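Local coordinates for iron-chelator utilization protein (Thermobifida fusca TM51, PDB 4YHB) that binds flavin-adenine dinucleotide and probably reduces ferric siderophores so that their iron can be released inside the cell, at residues E149-A154 / F222-G227. Numbering follows the deposited sequence.
Sequences ETALPA and FVWAGG. With FAD (flavin-adenine dinucleotide), chain C.
At the C-terminal ends of the central strands of the parallel sheet in the NAD(P)-binding-like domain, the loop that leads from strand 142-147 into helix 152-161 packs against the end of the neighbouring strand 221-226 and faces the flavin. Ala151 carries much of the contact. Ala151 CB sits 4.0 Å from Trp224 CH2, at the edge of the indole and near the ring plane, and just 3.3 Å from Gly226 O. Ala154, in the first turn of the helix, brings its CB to 4.1 Å from the same Trp224 CH2, so the tip of the six-membered ring rests against two small methyls. The indole gets there because CG lies anti to the backbone N (chi1 -172°), which directs the ring along the strand toward the loop; Phe50 meets it edge-to-face. An alanine in place of Trp224 would probably open a gap beside Ala151 and Ala154 and leave Phe50 without its aromatic partner.

Glycines keep the backbone slim here: a side chain on Gly226 would collide with both the Ala151 methyl and the indole, while at Gly227 (phi 151°) a CB would jam against the preceding carbonyl oxygen. Thr150 OG1 stands 4.0 Å from Gly227 CA and is hydrogen-bonded to Asp148 OD1. With chi1 at 63°, Thr150 CG2 lies anti to the carbonyl carbon and comes 3.4 Å from FAD N6A. Thr150 O stands over the face of the isoalloxazine, 3.3 Å from FAD C4X, and Pro153 CG lies 3.6 Å from FAD O4. No hydrogen bond joins the two segments; they meet mainly by methyl-indole contacts and by the Ala151 methyl against the Gly226 backbone. Such a loop after the first strand, set against the flavin ring, is characteristic of the two-domain ferredoxin-reductase-like architecture of siderophore-interacting proteins.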
ATOM      1  N   GLU A 149       1.602   8.315   3.387  1.00 18.22           N
ATOM      2  CA  GLU A 149       0.496   8.168   2.434  1.00 20.41           C
ATOM      3  C   GLU A 149       0.629   6.955   1.485  1.00 19.80           C
ATOM      4  O   GLU A 149      -0.377   6.452   0.987  1.00 19.07           O
ATOM      5  CB  GLU A 149       0.313   9.457   1.613  1.00 23.22           C
ATOM      6  CG  GLU A 149       1.590   9.993   0.954  1.00 28.31           C
ATOM      7  CD  GLU A 149       2.287  11.066   1.800  1.00 33.29           C
ATOM      8  OE1 GLU A 149       2.456  10.851   3.014  1.00 27.26           O
ATOM      9  OE2 GLU A 149       2.659  12.127   1.244  1.00 39.45           O
ATOM     10  N   THR A 150       1.840   6.472   1.242  1.00 19.59           N
ATOM     11  CA  THR A 150       2.008   5.313   0.343  1.00 18.20           C
ATOM     12  C   THR A 150       1.537   4.019   0.986  1.00 18.51           C
ATOM     13  O   THR A 150       1.144   3.072   0.289  1.00 15.14           O
ATOM     14  CB  THR A 150       3.471   5.099  -0.091  1.00 21.18           C
ATOM     15  OG1 THR A 150       4.285   4.810   1.058  1.00 19.42           O
ATOM     16  CG2 THR A 150       4.010   6.320  -0.817  1.00 17.98           C
ATOM     17  N   ALA A 151       1.581   3.989   2.316  1.00 17.91           N
ATOM     18  CA  ALA A 151       1.201   2.817   3.078  1.00 16.06           C
ATOM     19  C   ALA A 151      -0.171   2.962   3.725  1.00 16.57           C
ATOM     20  O   ALA A 151      -0.685   2.013   4.307  1.00 19.48           O
ATOM     21  CB  ALA A 151       2.253   2.520   4.124  1.00 19.78           C
ATOM     22  N   LEU A 152      -0.784   4.132   3.584  1.00 15.55           N
ATOM     23  CA  LEU A 152      -2.126   4.356   4.125  1.00 16.43           C
ATOM     24  C   LEU A 152      -3.187   3.426   3.519  1.00 18.76           C
ATOM     25  O   LEU A 152      -4.072   2.963   4.247  1.00 17.93           O
ATOM     26  CB  LEU A 152      -2.537   5.831   3.946  1.00 17.52           C
ATOM     27  CG  LEU A 152      -3.944   6.241   4.402  1.00 21.55           C
ATOM     28  CD1 LEU A 152      -4.211   5.812   5.851  1.00 23.58           C
ATOM     29  CD2 LEU A 152      -4.164   7.752   4.242  1.00 23.05           C
ATOM     30  N   PRO A 153      -3.116   3.139   2.200  1.00 18.74           N
ATOM     31  CA  PRO A 153      -4.128   2.205   1.673  1.00 17.64           C
ATOM     32  C   PRO A 153      -4.157   0.849   2.371  1.00 18.91           C
ATOM     33  O   PRO A 153      -5.246   0.359   2.709  1.00 17.59           O
ATOM     34  CB  PRO A 153      -3.719   2.040   0.204  1.00 19.57           C
ATOM     35  CG  PRO A 153      -3.091   3.378  -0.139  1.00 19.87           C
ATOM     36  CD  PRO A 153      -2.330   3.760   1.112  1.00 18.27           C
ATOM     37  N   ALA A 154      -2.986   0.244   2.562  1.00 17.03           N
ATOM     38  CA  ALA A 154      -2.904  -1.031   3.253  1.00 18.16           C
ATOM     39  C   ALA A 154      -3.359  -0.887   4.706  1.00 19.65           C
ATOM     40  O   ALA A 154      -4.132  -1.707   5.185  1.00 20.27           O
ATOM     41  CB  ALA A 154      -1.483  -1.589   3.187  1.00 18.94           C
ATOM     42  N   PHE A 222       0.403  -6.383  17.877  1.00 33.48           N
ATOM     43  CA  PHE A 222       1.139  -6.440  16.621  1.00 28.18           C
ATOM     44  C   PHE A 222       1.384  -5.034  16.069  1.00 30.02           C
ATOM     45  O   PHE A 222       0.457  -4.229  15.962  1.00 27.22           O
ATOM     46  CB  PHE A 222       0.408  -7.291  15.595  1.00 29.75           C
ATOM     47  CG  PHE A 222       1.267  -7.661  14.414  1.00 27.72           C
ATOM     48  CD1 PHE A 222       1.332  -6.831  13.302  1.00 28.12           C
ATOM     49  CD2 PHE A 222       2.036  -8.814  14.433  1.00 30.89           C
ATOM     50  CE1 PHE A 222       2.136  -7.162  12.216  1.00 34.87           C
ATOM     51  CE2 PHE A 222       2.844  -9.153  13.355  1.00 28.77           C
ATOM     52  CZ  PHE A 222       2.895  -8.328  12.247  1.00 33.39           C
ATOM     53  N   VAL A 223       2.642  -4.746  15.746  1.00 26.59           N
ATOM     54  CA  VAL A 223       3.036  -3.436  15.233  1.00 26.32           C
ATOM     55  C   VAL A 223       3.309  -3.527  13.736  1.00 28.50           C
ATOM     56  O   VAL A 223       4.097  -4.362  13.295  1.00 26.71           O
ATOM     57  CB  VAL A 223       4.289  -2.895  15.941  1.00 26.42           C
ATOM     58  CG1 VAL A 223       4.639  -1.503  15.411  1.00 26.67           C
ATOM     59  CG2 VAL A 223       4.081  -2.867  17.457  1.00 27.52           C
ATOM     60  N   TRP A 224       2.646  -2.684  12.952  1.00 23.89           N
ATOM     61  CA  TRP A 224       2.860  -2.684  11.500  1.00 24.22           C
ATOM     62  C   TRP A 224       3.196  -1.275  11.047  1.00 23.42           C
ATOM     63  O   TRP A 224       2.465  -0.330  11.350  1.00 23.31           O
ATOM     64  CB  TRP A 224       1.628  -3.198  10.749  1.00 23.10           C
ATOM     65  CG  TRP A 224       1.858  -3.394   9.246  1.00 25.55           C
ATOM     66  CD1 TRP A 224       2.237  -4.547   8.622  1.00 31.25           C
ATOM     67  CD2 TRP A 224       1.709  -2.408   8.203  1.00 27.67           C
ATOM     68  NE1 TRP A 224       2.334  -4.349   7.259  1.00 28.62           N
ATOM     69  CE2 TRP A 224       2.019  -3.046   6.976  1.00 27.92           C
ATOM     70  CE3 TRP A 224       1.352  -1.052   8.188  1.00 25.98           C
ATOM     71  CZ2 TRP A 224       1.974  -2.376   5.748  1.00 27.03           C
ATOM     72  CZ3 TRP A 224       1.311  -0.379   6.955  1.00 27.65           C
ATOM     73  CH2 TRP A 224       1.618  -1.051   5.753  1.00 23.82           C
ATOM     74  N   ALA A 225       4.307  -1.128  10.336  1.00 21.93           N
ATOM     75  CA  ALA A 225       4.706   0.185   9.840  1.00 24.68           C
ATOM     76  C   ALA A 225       5.088   0.078   8.368  1.00 26.32           C
ATOM     77  O   ALA A 225       5.771  -0.866   7.964  1.00 24.48           O
ATOM     78  CB  ALA A 225       5.858   0.748  10.654  1.00 25.54           C
ATOM     79  N   GLY A 226       4.644   1.051   7.575  1.00 23.01           N
ATOM     80  CA  GLY A 226       4.965   1.099   6.161  1.00 19.57           C
ATOM     81  C   GLY A 226       5.179   2.547   5.762  1.00 20.63           C
ATOM     82  O   GLY A 226       4.570   3.451   6.313  1.00 20.62           O
ATOM     83  N   GLY A 227       6.051   2.778   4.801  1.00 19.58           N
ATOM     84  CA  GLY A 227       6.330   4.133   4.374  1.00 23.89           C
ATOM     85  C   GLY A 227       7.737   4.255   3.839  1.00 20.94           C
ATOM     86  O   GLY A 227       8.275   3.294   3.282  1.00 23.23           O
TER
HETATM   87  PA  FAD C 301       9.170   6.519  -9.076  1.00 21.82           P
HETATM   88  O1A FAD C 301       9.640   6.501 -10.537  1.00 20.87           O
HETATM   89  O2A FAD C 301       9.299   5.099  -8.405  1.00 17.84           O
HETATM   90  O5B FAD C 301      10.177   7.464  -8.247  1.00 21.56           O
HETATM   91  C5B FAD C 301      10.590   8.676  -8.767  1.00 21.87           C
HETATM   92  C4B FAD C 301      10.953   9.630  -7.612  1.00 22.20           C
HETATM   93  O4B FAD C 301       9.826  10.015  -6.873  1.00 23.45           O
HETATM   94  C3B FAD C 301      11.901   9.040  -6.656  1.00 23.19           C
HETATM   95  O3B FAD C 301      12.770  10.061  -6.288  1.00 26.54           O
HETATM   96  C2B FAD C 301      11.092   8.646  -5.551  1.00 20.03           C
HETATM   97  O2B FAD C 301      11.747   8.724  -4.291  1.00 22.20           O
HETATM   98  C1B FAD C 301      10.001   9.631  -5.550  1.00 21.50           C
HETATM   99  N9A FAD C 301       8.723   9.145  -5.045  1.00 20.62           N
HETATM  100  C8A FAD C 301       8.173   7.931  -5.260  1.00 21.27           C
HETATM  101  N7A FAD C 301       6.984   7.882  -4.642  1.00 21.62           N
HETATM  102  C5A FAD C 301       6.762   9.087  -4.068  1.00 18.92           C
HETATM  103  C6A FAD C 301       5.724   9.626  -3.308  1.00 22.14           C
HETATM  104  N6A FAD C 301       4.574   8.841  -3.025  1.00 17.97           N
HETATM  105  N1A FAD C 301       5.815  10.890  -2.861  1.00 21.45           N
HETATM  106  C2A FAD C 301       6.901  11.644  -3.134  1.00 21.59           C
HETATM  107  N3A FAD C 301       7.913  11.159  -3.859  1.00 22.61           N
HETATM  108  C4A FAD C 301       7.868   9.888  -4.317  1.00 21.02           C
HETATM  109  N1  FAD C 301       1.938   3.954  -3.394  1.00 15.73           N
HETATM  110  C2  FAD C 301       0.710   4.463  -3.497  1.00 17.67           C
HETATM  111  O2  FAD C 301       0.560   5.627  -3.834  1.00 15.75           O
HETATM  112  N3  FAD C 301      -0.355   3.648  -3.222  1.00 16.35           N
HETATM  113  C4  FAD C 301      -0.193   2.359  -2.855  1.00 16.61           C
HETATM  114  O4  FAD C 301      -1.186   1.680  -2.633  1.00 16.97           O
HETATM  115  C4X FAD C 301       1.081   1.803  -2.730  1.00 16.94           C
HETATM  116  N5  FAD C 301       1.308   0.493  -2.351  1.00 19.03           N
HETATM  117  C5X FAD C 301       2.574   0.021  -2.272  1.00 17.54           C
HETATM  118  C6  FAD C 301       2.808  -1.307  -1.897  1.00 19.70           C
HETATM  119  C7  FAD C 301       3.970  -1.756  -1.820  1.00 18.41           C
HETATM  120  C7M FAD C 301       4.098  -3.231  -1.397  1.00 17.84           C
HETATM  121  C8  FAD C 301       5.025  -1.146  -2.056  1.00 16.34           C
HETATM  122  C8M FAD C 301       6.404  -1.729  -1.933  1.00 20.12           C
HETATM  123  C9  FAD C 301       4.975   0.168  -2.438  1.00 17.20           C
HETATM  124  C9A FAD C 301       3.677   0.957  -2.603  1.00 15.71           C
HETATM  125  N10 FAD C 301       3.434   2.211  -2.951  1.00 18.08           N
HETATM  126  C10 FAD C 301       2.164   2.666  -3.023  1.00 16.31           C
HETATM  127  C1' FAD C 301       4.564   3.118  -3.250  1.00 15.48           C
HETATM  128  C2' FAD C 301       4.862   3.215  -4.714  1.00 16.98           C
HETATM  129  O2' FAD C 301       5.210   1.978  -5.196  1.00 17.67           O
HETATM  130  C3' FAD C 301       6.023   4.253  -4.905  1.00 19.30           C
HETATM  131  O3' FAD C 301       5.605   5.448  -4.323  1.00 16.51           O
HETATM  132  C4' FAD C 301       6.522   4.411  -6.316  1.00 20.18           C
HETATM  133  O4' FAD C 301       7.783   4.930  -6.307  1.00 19.00           O
HETATM  134  C5' FAD C 301       5.655   5.352  -7.169  1.00 18.16           C
HETATM  135  O5' FAD C 301       5.901   5.229  -8.549  1.00 19.43           O
HETATM  136  P   FAD C 301       6.375   6.540  -9.295  1.00 19.29           P
HETATM  137  O1P FAD C 301       6.601   6.028 -10.736  1.00 20.74           O
HETATM  138  O2P FAD C 301       5.322   7.611  -8.900  1.00 19.95           O
HETATM  139  O3P FAD C 301       7.756   7.271  -9.063  1.00 22.02           O